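Local coordinates for protein AHL synthase (Burkholderia glumae, PDB 3P2H) that probably makes N-acyl-homoserine lactone quorum-sensing signals from S-adenosylmethionine and a fatty acyl chain delivered on acyl carrier protein, at residues Ala126-Ala131 / Gln182-Leu187. The protein carries 3 engineered substitutions. Sequence-based numbering, arbitrary orientation.
Sequences AAVECA and QTLAAL
Val-128 meets Thr-183, Leu-184 and Leu-187 in a small, wholly apolar helix-helix contact of the acetyltransferase-like fold of autoinducer synthases. It joins helix 120-133, which packs on the central mixed sheet, to the short helix 181-186 that follows strand 170-178. A beta-branched valine suits the helix here, because its two methyls diverge, CG1 mainly toward Thr-183 and Leu-184 and CG2 toward Leu-187.

Thr-183 has both an apolar and a polar role. Its methyl CG2 lies 4.3 Å from Val-128 CG1, a loose touch, while its hydroxyl OG1 is hydrogen-bonded to Asp-178 O and His-157 N, so a buried polar atom is satisfied near the start of helix 181-186. One residue on, Leu-184 sets off to one side of the valine, but its long side chain brings CD2 to 4.3 Å from the same CG1. With CG1 anti to its own backbone N (chi1 171°), Val-128 turns this methyl to both Thr-183 and Leu-184, and leaves CG2 to Leu-187.

Leu-187 makes the tightest approach. Its chain crosses that of Val-128 at about a right angle, with CD1 laid against the branch point, 3.8 Å from CB. Leu-139 of strand 138-144 and Leu-189 also touch Val-128, whose side chain lies about 8 Å from the bound octanamide inhibitor. The closest meeting is methyl to methyl, Leu-187 CD1 to Val-128 CG2, at 3.5 Å.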
loop_
_atom_site.group_PDB
_atom_site.type_symbol
_atom_site.label_atom_id
_atom_site.label_comp_id
_atom_site.label_asym_id
_atom_site.label_seq_id
_atom_site.Cartn_x
_atom_site.Cartn_y
_atom_site.Cartn_z
ATOM N N ALA A 126 -1.435 -3.358 9.745
ATOM C CA ALA A 126 -2.563 -2.429 9.794
ATOM C C ALA A 126 -3.366 -2.504 8.502
ATOM O O ALA A 126 -4.591 -2.591 8.525
ATOM C CB ALA A 126 -2.059 -1.003 10.017
ATOM N N ALA A 127 -2.667 -2.468 7.372
ATOM C CA ALA A 127 -3.317 -2.540 6.070
ATOM C C ALA A 127 -4.115 -3.834 5.936
ATOM O O ALA A 127 -5.299 -3.814 5.598
ATOM C CB ALA A 127 -2.271 -2.455 4.965
ATOM N N VAL A 128 -3.464 -4.961 6.201
ATOM C CA VAL A 128 -4.139 -6.252 6.101
ATOM C C VAL A 128 -5.382 -6.313 6.985
ATOM O O VAL A 128 -6.463 -6.666 6.522
ATOM C CB VAL A 128 -3.184 -7.405 6.484
ATOM C CG1 VAL A 128 -3.958 -8.723 6.589
ATOM C CG2 VAL A 128 -2.081 -7.524 5.429
ATOM N N GLU A 129 -5.217 -5.955 8.251
ATOM C CA GLU A 129 -6.306 -5.959 9.218
ATOM C C GLU A 129 -7.494 -5.163 8.686
ATOM O O GLU A 129 -8.628 -5.652 8.663
ATOM C CB GLU A 129 -5.815 -5.346 10.526
ATOM C CG GLU A 129 -6.710 -5.582 11.716
ATOM C CD GLU A 129 -6.056 -5.119 12.998
ATOM O OE1 GLU A 129 -6.138 -5.861 14.003
ATOM O OE2 GLU A 129 -5.459 -4.014 13.004
ATOM N N CYS A 130 -7.225 -3.938 8.249
ATOM C CA CYS A 130 -8.271 -3.077 7.712
ATOM C C CYS A 130 -8.973 -3.710 6.509
ATOM O O CYS A 130 -10.197 -3.836 6.489
ATOM C CB CYS A 130 -7.682 -1.728 7.304
ATOM S SG CYS A 130 -8.856 -0.678 6.413
ATOM N N ALA A 131 -8.192 -4.118 5.515
ATOM C CA ALA A 131 -8.742 -4.724 4.307
ATOM C C ALA A 131 -9.584 -5.950 4.621
ATOM O O ALA A 131 -10.650 -6.148 4.035
ATOM C CB ALA A 131 -7.612 -5.100 3.351
ATOM N N GLN A 182 -1.641 -18.110 7.374
ATOM C CA GLN A 182 -0.217 -17.794 7.387
ATOM C C GLN A 182 0.048 -16.295 7.500
ATOM O O GLN A 182 0.827 -15.851 8.342
ATOM C CB GLN A 182 0.455 -18.313 6.114
ATOM C CG GLN A 182 1.970 -18.173 6.133
ATOM C CD GLN A 182 2.614 -18.537 4.803
ATOM O OE1 GLN A 182 2.296 -19.563 4.207
ATOM N NE2 GLN A 182 3.525 -17.697 4.341
ATOM N N THR A 183 -0.587 -15.526 6.622
ATOM C CA THR A 183 -0.422 -14.078 6.607
ATOM C C THR A 183 -0.876 -13.455 7.921
ATOM O O THR A 183 -0.178 -12.621 8.494
ATOM C CB THR A 183 -1.214 -13.447 5.444
ATOM O OG1 THR A 183 -0.571 -13.767 4.201
ATOM C CG2 THR A 183 -1.291 -11.921 5.609
ATOM N N LEU A 184 -2.045 -13.865 8.397
ATOM C CA LEU A 184 -2.575 -13.339 9.649
ATOM C C LEU A 184 -1.634 -13.655 10.815
ATOM O O LEU A 184 -1.297 -12.776 11.607
ATOM C CB LEU A 184 -3.970 -13.923 9.915
ATOM C CG LEU A 184 -5.072 -13.553 8.911
ATOM C CD1 LEU A 184 -6.347 -14.327 9.208
ATOM C CD2 LEU A 184 -5.333 -12.054 8.970
ATOM N N ALA A 185 -1.202 -14.909 10.916
ATOM C CA ALA A 185 -0.301 -15.310 11.993
ATOM C C ALA A 185 1.011 -14.540 11.928
ATOM O O ALA A 185 1.512 -14.070 12.945
ATOM C CB ALA A 185 -0.030 -16.808 11.921
ATOM N N ALA A 186 1.572 -14.411 10.730
ATOM C CA ALA A 186 2.833 -13.697 10.563
ATOM C C ALA A 186 2.736 -12.235 10.999
ATOM O O ALA A 186 3.736 -11.631 11.391
ATOM C CB ALA A 186 3.279 -13.771 9.113
ATOM N N LEU A 187 1.533 -11.673 10.930
ATOM C CA LEU A 187 1.312 -10.277 11.294
ATOM C C LEU A 187 0.706 -10.105 12.685
ATOM O O LEU A 187 0.401 -8.989 13.091
ATOM C CB LEU A 187 0.405 -9.610 10.255
ATOM C CG LEU A 187 0.967 -9.596 8.829
ATOM C CD1 LEU A 187 -0.098 -9.153 7.838
ATOM C CD2 LEU A 187 2.177 -8.683 8.781
#